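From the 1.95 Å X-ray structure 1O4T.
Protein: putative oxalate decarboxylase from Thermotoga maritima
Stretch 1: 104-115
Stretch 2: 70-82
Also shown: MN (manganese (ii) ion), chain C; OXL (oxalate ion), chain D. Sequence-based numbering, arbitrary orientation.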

ATOM      1  N   ASP A 104      -0.366   1.791 -10.468  1.00 34.86           N
ATOM      2  CA  ASP A 104      -0.338   0.365 -10.828  1.00 33.65           C
ATOM      3  C   ASP A 104      -0.067  -0.540  -9.631  1.00 33.03           C
ATOM      4  O   ASP A 104       0.771  -0.259  -8.761  1.00 32.45           O
ATOM      5  CB  ASP A 104       0.705   0.107 -11.909  1.00 33.32           C
ATOM      6  CG  ASP A 104       0.324   0.688 -13.258  1.00 34.78           C
ATOM      7  OD1 ASP A 104      -0.845   1.102 -13.520  1.00 34.10           O
ATOM      8  OD2 ASP A 104       1.178   0.792 -14.142  1.00 36.13           O
ATOM      9  N   VAL A 105      -0.757  -1.661  -9.609  1.00 32.96           N
ATOM     10  CA  VAL A 105      -0.487  -2.725  -8.632  1.00 33.12           C
ATOM     11  C   VAL A 105       0.285  -3.811  -9.366  1.00 32.55           C
ATOM     12  O   VAL A 105      -0.151  -4.248 -10.422  1.00 32.57           O
ATOM     13  CB  VAL A 105      -1.783  -3.313  -8.098  1.00 33.60           C
ATOM     14  CG1 VAL A 105      -1.536  -4.534  -7.201  1.00 33.98           C
ATOM     15  CG2 VAL A 105      -2.567  -2.255  -7.364  1.00 37.65           C
ATOM     16  N   CYS A 106       1.419  -4.240  -8.797  1.00 32.35           N
ATOM     17  CA  CYS A 106       2.183  -5.385  -9.332  1.00 32.08           C
ATOM     18  C   CYS A 106       2.113  -6.509  -8.345  1.00 31.74           C
ATOM     19  O   CYS A 106       2.529  -6.327  -7.197  1.00 33.58           O
ATOM     20  CB  CYS A 106       3.636  -4.997  -9.561  1.00 31.88           C
ATOM     21  SG  CYS A 106       3.844  -3.483 -10.501  1.00 33.41           S
ATOM     22  N   PHE A 107       1.585  -7.645  -8.775  1.00 31.03           N
ATOM     23  CA  PHE A 107       1.375  -8.824  -7.949  1.00 31.52           C
ATOM     24  C   PHE A 107       2.311  -9.959  -8.350  1.00 31.76           C
ATOM     25  O   PHE A 107       2.317 -10.407  -9.518  1.00 32.86           O
ATOM     26  CB  PHE A 107      -0.071  -9.305  -8.081  1.00 31.41           C
ATOM     27  CG  PHE A 107      -0.406 -10.432  -7.164  1.00 32.61           C
ATOM     28  CD1 PHE A 107      -0.563 -10.200  -5.811  1.00 36.54           C
ATOM     29  CD2 PHE A 107      -0.533 -11.727  -7.639  1.00 33.88           C
ATOM     30  CE1 PHE A 107      -0.858 -11.250  -4.937  1.00 33.95           C
ATOM     31  CE2 PHE A 107      -0.813 -12.773  -6.783  1.00 32.61           C
ATOM     32  CZ  PHE A 107      -0.953 -12.543  -5.439  1.00 33.84           C
ATOM     33  N   THR A 108       3.118 -10.423  -7.401  1.00 31.81           N
ATOM     34  CA  THR A 108       4.001 -11.578  -7.637  1.00 32.05           C
ATOM     35  C   THR A 108       3.639 -12.717  -6.707  1.00 31.85           C
ATOM     36  O   THR A 108       3.650 -12.565  -5.496  1.00 31.74           O
ATOM     37  CB  THR A 108       5.458 -11.196  -7.432  1.00 31.68           C
ATOM     38  OG1 THR A 108       5.829 -10.230  -8.400  1.00 33.19           O
ATOM     39  CG2 THR A 108       6.372 -12.350  -7.739  1.00 31.62           C
ATOM     40  N   ASP A 109       3.316 -13.859  -7.287  1.00 32.63           N
ATOM     41  CA  ASP A 109       2.760 -14.960  -6.529  1.00 33.15           C
ATOM     42  C   ASP A 109       3.872 -15.877  -6.060  1.00 33.12           C
ATOM     43  O   ASP A 109       5.023 -15.771  -6.515  1.00 34.25           O
ATOM     44  CB  ASP A 109       1.764 -15.741  -7.400  1.00 33.80           C
ATOM     45  CG  ASP A 109       0.609 -16.319  -6.602  1.00 34.59           C
ATOM     46  OD1 ASP A 109       0.710 -16.475  -5.359  1.00 34.68           O
ATOM     47  OD2 ASP A 109      -0.450 -16.640  -7.159  1.00 36.43           O
ATOM     48  N   SER A 110       3.522 -16.809  -5.176  1.00 32.18           N
ATOM     49  CA  SER A 110       4.494 -17.773  -4.646  1.00 31.06           C
ATOM     50  C   SER A 110       5.054 -18.558  -5.821  1.00 30.32           C
ATOM     51  O   SER A 110       4.313 -18.990  -6.680  1.00 29.68           O
ATOM     52  CB  SER A 110       3.788 -18.685  -3.619  1.00 31.18           C
ATOM     53  OG  SER A 110       4.666 -19.630  -2.975  1.00 32.97           O
ATOM     54  N   GLY A 111       6.368 -18.743  -5.860  1.00 29.68           N
ATOM     55  CA  GLY A 111       6.999 -19.520  -6.902  1.00 29.24           C
ATOM     56  C   GLY A 111       7.464 -18.710  -8.081  1.00 28.97           C
ATOM     57  O   GLY A 111       8.247 -19.212  -8.873  1.00 27.93           O
ATOM     58  N   GLU A 112       6.975 -17.468  -8.215  1.00 29.01           N
ATOM     59  CA  GLU A 112       7.420 -16.576  -9.283  1.00 30.54           C
ATOM     60  C   GLU A 112       8.626 -15.728  -8.881  1.00 30.73           C
ATOM     61  O   GLU A 112       8.853 -15.461  -7.718  1.00 31.63           O
ATOM     62  CB  GLU A 112       6.306 -15.628  -9.701  1.00 30.57           C
ATOM     63  CG  GLU A 112       4.999 -16.300 -10.047  1.00 32.77           C
ATOM     64  CD  GLU A 112       3.989 -15.350 -10.669  1.00 37.10           C
ATOM     65  OE1 GLU A 112       3.826 -14.175 -10.219  1.00 37.53           O
ATOM     66  OE2 GLU A 112       3.338 -15.805 -11.623  1.00 39.97           O
ATOM     67  N   SER A 113       9.362 -15.266  -9.873  1.00 31.72           N
ATOM     68  CA  SER A 113      10.481 -14.363  -9.680  1.00 31.80           C
ATOM     69  C   SER A 113      10.129 -13.045 -10.326  1.00 32.74           C
ATOM     70  O   SER A 113       9.412 -13.029 -11.340  1.00 33.78           O
ATOM     71  CB  SER A 113      11.740 -14.916 -10.326  1.00 31.94           C
ATOM     72  OG  SER A 113      12.079 -16.181  -9.806  1.00 30.93           O
ATOM     73  N   HIS A 114      10.621 -11.941  -9.743  1.00 32.55           N
ATOM     74  CA  HIS A 114      10.385 -10.615 -10.288  1.00 32.77           C
ATOM     75  C   HIS A 114      11.572  -9.658 -10.120  1.00 32.82           C
ATOM     76  O   HIS A 114      12.542  -9.968  -9.399  1.00 31.63           O
ATOM     77  CB  HIS A 114       9.084  -9.963  -9.712  1.00 33.71           C
ATOM     78  CG  HIS A 114       9.153  -9.583  -8.260  1.00 33.39           C
ATOM     79  ND1 HIS A 114       8.079  -9.011  -7.604  1.00 35.50           N
ATOM     80  CD2 HIS A 114      10.110  -9.764  -7.320  1.00 36.21           C
ATOM     81  CE1 HIS A 114       8.381  -8.830  -6.327  1.00 37.13           C
ATOM     82  NE2 HIS A 114       9.608  -9.278  -6.124  1.00 36.92           N
ATOM     83  N   SER A 115      11.452  -8.507 -10.801  1.00 31.21           N
ATOM     84  CA  SER A 115      12.424  -7.420 -10.738  1.00 31.43           C
ATOM     85  C   SER A 115      11.681  -6.165 -11.102  1.00 31.55           C
ATOM     86  O   SER A 115      10.559  -6.246 -11.622  1.00 31.64           O
ATOM     87  CB  SER A 115      13.577  -7.624 -11.716  1.00 31.23           C
ATOM     88  OG  SER A 115      13.139  -7.647 -13.045  1.00 30.03           O
TER
HETATM   89 MN    MN C 300      10.449  -9.260  -4.135  1.00 33.94          MN
HETATM   90  C1  OXL D 400      11.357  -6.838  -3.094  1.00 52.91           C
HETATM   91  C2  OXL D 400      11.782  -7.783  -2.057  1.00 53.27           C
HETATM   92  O1  OXL D 400      11.484  -5.532  -2.776  1.00 54.56           O
HETATM   93  O2  OXL D 400      12.457  -7.264  -1.015  1.00 56.29           O
HETATM   94  O3  OXL D 400      10.879  -7.216  -4.183  1.00 47.15           O
HETATM   95  O4  OXL D 400      11.502  -8.985  -2.104  1.00 46.13           O
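Stretch 2 (70-82) VGLHKHEGEFEIY

Stretch 2 runs antiparallel to stretch 1 in two extended ladders joined by loops, the register shifting by one residue between them. In the first, strand 78-82 lies along strand 104-108 at 167°, the axes approaching to 4.6 Å. Val-105 starts the apolar contacts, its CG1 3.8 Å from CG2 of Ile-81. Cys-106 N donates to Tyr-82 O and Tyr-82 N to Cys-106 O, each at 2.7 Å. Phe-107, in the non-hydrogen-bonded pair with Ile-81, faces the other way, and its CE1 reaches CD2 of Phe-79 at 3.4 Å. Thr-108 N donates to Glu-80 O at 2.7 Å. Alternation thus puts Cys-106, Thr-108, Glu-80 and Tyr-82 on one face, Phe-107 and Ile-81 on the other.

A type II turn, Asp-109 to Glu-112, then meets the loop of stretch 2. Ser-110 OG accepts Gly-77 N at 3.0 Å, while Gly-111, whose backbone angles call for glycine, gives its N to His-75 O at 2.7 Å.

The second ladder sets strand 70-74 against 113-115, crossing at 163°. Ser-113 packs its OG 3.3 Å from Lys-74 CB. His-114 N donates to His-73 O at 2.8 Å, and His-114 NE2 binds the manganese at 2.2 Å, joining His-73, His-75, Glu-80 and oxalate. The metal thus ties both ladders together. Ser-115 finishes with CB 3.2 Å from Val-70 O.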

ATOM      1  N   VAL A  70      15.700  -3.103  -8.764  1.00 34.03           N
ATOM      2  CA  VAL A  70      15.779  -4.264  -7.873  1.00 33.14           C
ATOM      3  C   VAL A  70      15.917  -5.469  -8.788  1.00 33.61           C
ATOM      4  O   VAL A  70      15.137  -5.633  -9.712  1.00 33.67           O
ATOM      5  CB  VAL A  70      14.531  -4.436  -7.033  1.00 33.37           C
ATOM      6  CG1 VAL A  70      14.648  -5.655  -6.165  1.00 33.00           C
ATOM      7  CG2 VAL A  70      14.272  -3.193  -6.202  1.00 32.45           C
ATOM      8  N   GLY A  71      16.910  -6.312  -8.516  1.00 33.33           N
ATOM      9  CA  GLY A  71      17.287  -7.395  -9.400  1.00 33.44           C
ATOM     10  C   GLY A  71      16.331  -8.548  -9.329  1.00 33.62           C
ATOM     11  O   GLY A  71      15.506  -8.626  -8.426  1.00 33.51           O
ATOM     12  N   LEU A  72      16.429  -9.436 -10.311  1.00 33.64           N
ATOM     13  CA  LEU A  72      15.551 -10.595 -10.378  1.00 33.82           C
ATOM     14  C   LEU A  72      15.762 -11.485  -9.165  1.00 33.49           C
ATOM     15  O   LEU A  72      16.895 -11.816  -8.820  1.00 33.31           O
ATOM     16  CB  LEU A  72      15.762 -11.378 -11.697  1.00 34.04           C
ATOM     17  CG  LEU A  72      14.847 -12.576 -12.027  1.00 34.25           C
ATOM     18  CD1 LEU A  72      13.445 -12.103 -12.390  1.00 35.43           C
ATOM     19  CD2 LEU A  72      15.420 -13.415 -13.165  1.00 33.30           C
ATOM     20  N   HIS A  73      14.659 -11.821  -8.478  1.00 32.57           N
ATOM     21  CA  HIS A  73      14.703 -12.764  -7.382  1.00 31.37           C
ATOM     22  C   HIS A  73      13.357 -13.433  -7.248  1.00 31.09           C
ATOM     23  O   HIS A  73      12.339 -12.919  -7.705  1.00 29.58           O
ATOM     24  CB  HIS A  73      15.024 -12.078  -6.056  1.00 31.08           C
ATOM     25  CG  HIS A  73      14.032 -11.028  -5.698  1.00 30.56           C
ATOM     26  ND1 HIS A  73      13.925  -9.854  -6.404  1.00 29.48           N
ATOM     27  CD2 HIS A  73      13.045 -11.007  -4.773  1.00 30.68           C
ATOM     28  CE1 HIS A  73      12.936  -9.132  -5.901  1.00 29.21           C
ATOM     29  NE2 HIS A  73      12.398  -9.802  -4.901  1.00 30.70           N
ATOM     30  N   LYS A  74      13.388 -14.566  -6.569  1.00 30.49           N
ATOM     31  CA  LYS A  74      12.270 -15.473  -6.429  1.00 31.24           C
ATOM     32  C   LYS A  74      11.658 -15.369  -5.040  1.00 31.42           C
ATOM     33  O   LYS A  74      12.364 -15.161  -4.057  1.00 30.92           O
ATOM     34  CB  LYS A  74      12.783 -16.902  -6.612  1.00 29.80           C
ATOM     35  CG  LYS A  74      11.711 -17.949  -6.597  1.00 32.15           C
ATOM     36  CD  LYS A  74      12.301 -19.275  -6.924  1.00 34.90           C
ATOM     37  CE  LYS A  74      11.255 -20.374  -6.899  1.00 37.23           C
ATOM     38  NZ  LYS A  74      11.949 -21.646  -7.162  1.00 37.62           N
ATOM     39  N   HIS A  75      10.342 -15.549  -4.992  1.00 32.57           N
ATOM     40  CA  HIS A  75       9.577 -15.646  -3.756  1.00 32.64           C
ATOM     41  C   HIS A  75       8.978 -17.046  -3.619  1.00 33.35           C
ATOM     42  O   HIS A  75       8.405 -17.557  -4.558  1.00 33.48           O
ATOM     43  CB  HIS A  75       8.510 -14.546  -3.750  1.00 33.15           C
ATOM     44  CG  HIS A  75       9.076 -13.176  -3.526  1.00 31.26           C
ATOM     45  ND1 HIS A  75       9.432 -12.732  -2.273  1.00 29.02           N
ATOM     46  CD2 HIS A  75       9.434 -12.191  -4.390  1.00 31.69           C
ATOM     47  CE1 HIS A  75       9.962 -11.526  -2.367  1.00 31.33           C
ATOM     48  NE2 HIS A  75       9.948 -11.155  -3.637  1.00 28.87           N
ATOM     49  N   GLU A  76       9.173 -17.696  -2.479  1.00 33.68           N
ATOM     50  CA  GLU A  76       8.561 -18.999  -2.249  1.00 34.81           C
ATOM     51  C   GLU A  76       7.984 -19.026  -0.861  1.00 34.20           C
ATOM     52  O   GLU A  76       8.641 -18.607   0.093  1.00 34.88           O
ATOM     53  CB  GLU A  76       9.552 -20.181  -2.448  1.00 36.21           C
ATOM     54  CG  GLU A  76      10.985 -19.864  -2.062  1.00 39.95           C
ATOM     55  CD  GLU A  76      11.997 -20.895  -2.526  1.00 44.78           C
ATOM     56  OE1 GLU A  76      11.682 -22.123  -2.618  1.00 46.23           O
ATOM     57  OE2 GLU A  76      13.143 -20.447  -2.788  1.00 48.45           O
ATOM     58  N   GLY A  77       6.746 -19.500  -0.762  1.00 32.92           N
ATOM     59  CA  GLY A  77       6.055 -19.555   0.494  1.00 32.34           C
ATOM     60  C   GLY A  77       5.531 -18.202   0.945  1.00 31.86           C
ATOM     61  O   GLY A  77       5.193 -18.033   2.118  1.00 31.65           O
ATOM     62  N   GLU A  78       5.452 -17.257   0.020  1.00 31.58           N
ATOM     63  CA  GLU A  78       4.943 -15.912   0.283  1.00 31.92           C
ATOM     64  C   GLU A  78       4.557 -15.281  -1.045  1.00 31.83           C
ATOM     65  O   GLU A  78       4.835 -15.842  -2.099  1.00 31.52           O
ATOM     66  CB  GLU A  78       6.010 -15.046   0.971  1.00 32.30           C
ATOM     67  CG  GLU A  78       7.239 -14.816   0.119  1.00 32.72           C
ATOM     68  CD  GLU A  78       8.480 -14.404   0.888  1.00 33.45           C
ATOM     69  OE1 GLU A  78       8.461 -14.466   2.137  1.00 33.15           O
ATOM     70  OE2 GLU A  78       9.474 -14.030   0.205  1.00 32.84           O
ATOM     71  N   PHE A  79       3.923 -14.111  -0.992  1.00 31.45           N
ATOM     72  CA  PHE A  79       3.655 -13.360  -2.195  1.00 31.52           C
ATOM     73  C   PHE A  79       3.915 -11.889  -1.945  1.00 31.21           C
ATOM     74  O   PHE A  79       3.901 -11.447  -0.798  1.00 30.57           O
ATOM     75  CB  PHE A  79       2.251 -13.650  -2.754  1.00 32.21           C
ATOM     76  CG  PHE A  79       1.119 -13.222  -1.861  1.00 32.42           C
ATOM     77  CD1 PHE A  79       0.571 -14.101  -0.958  1.00 31.20           C
ATOM     78  CD2 PHE A  79       0.591 -11.937  -1.944  1.00 34.00           C
ATOM     79  CE1 PHE A  79      -0.467 -13.727  -0.152  1.00 31.06           C
ATOM     80  CE2 PHE A  79      -0.454 -11.546  -1.092  1.00 35.91           C
ATOM     81  CZ  PHE A  79      -0.986 -12.472  -0.203  1.00 34.17           C
ATOM     82  N   GLU A  80       4.205 -11.154  -3.009  1.00 31.10           N
ATOM     83  CA  GLU A  80       4.497  -9.721  -2.918  1.00 32.09           C
ATOM     84  C   GLU A  80       3.626  -8.862  -3.813  1.00 32.96           C
ATOM     85  O   GLU A  80       3.331  -9.221  -4.941  1.00 33.55           O
ATOM     86  CB  GLU A  80       5.967  -9.459  -3.243  1.00 31.99           C
ATOM     87  CG  GLU A  80       6.464  -8.165  -2.640  1.00 34.11           C
ATOM     88  CD  GLU A  80       7.959  -8.011  -2.678  1.00 34.21           C
ATOM     89  OE1 GLU A  80       8.461  -6.962  -2.238  1.00 36.71           O
ATOM     90  OE2 GLU A  80       8.627  -8.921  -3.150  1.00 38.11           O
ATOM     91  N   ILE A  81       3.235  -7.713  -3.280  1.00 33.23           N
ATOM     92  CA  ILE A  81       2.479  -6.714  -3.988  1.00 33.38           C
ATOM     93  C   ILE A  81       3.320  -5.437  -4.018  1.00 32.62           C
ATOM     94  O   ILE A  81       3.814  -4.989  -2.999  1.00 32.33           O
ATOM     95  CB  ILE A  81       1.147  -6.417  -3.243  1.00 34.22           C
ATOM     96  CG1 ILE A  81       0.355  -7.702  -2.989  1.00 35.55           C
ATOM     97  CG2 ILE A  81       0.313  -5.360  -4.012  1.00 35.13           C
ATOM     98  CD1 ILE A  81      -0.655  -7.520  -1.862  1.00 37.03           C
ATOM     99  N   TYR A  82       3.492  -4.843  -5.188  1.00 32.28           N
ATOM    100  CA  TYR A  82       3.927  -3.472  -5.273  1.00 31.32           C
ATOM    101  C   TYR A  82       2.732  -2.565  -5.608  1.00 32.14           C
ATOM    102  O   TYR A  82       1.906  -2.891  -6.476  1.00 32.70           O
ATOM    103  CB  TYR A  82       4.929  -3.303  -6.397  1.00 32.42           C
ATOM    104  CG  TYR A  82       6.254  -4.045  -6.354  1.00 31.45           C
ATOM    105  CD1 TYR A  82       7.001  -4.202  -7.520  1.00 31.51           C
ATOM    106  CD2 TYR A  82       6.788  -4.552  -5.165  1.00 32.08           C
ATOM    107  CE1 TYR A  82       8.227  -4.807  -7.500  1.00 31.91           C
ATOM    108  CE2 TYR A  82       8.011  -5.153  -5.142  1.00 32.63           C
ATOM    109  CZ  TYR A  82       8.735  -5.298  -6.313  1.00 33.39           C
ATOM    110  OH  TYR A  82       9.974  -5.947  -6.271  1.00 33.58           O
TER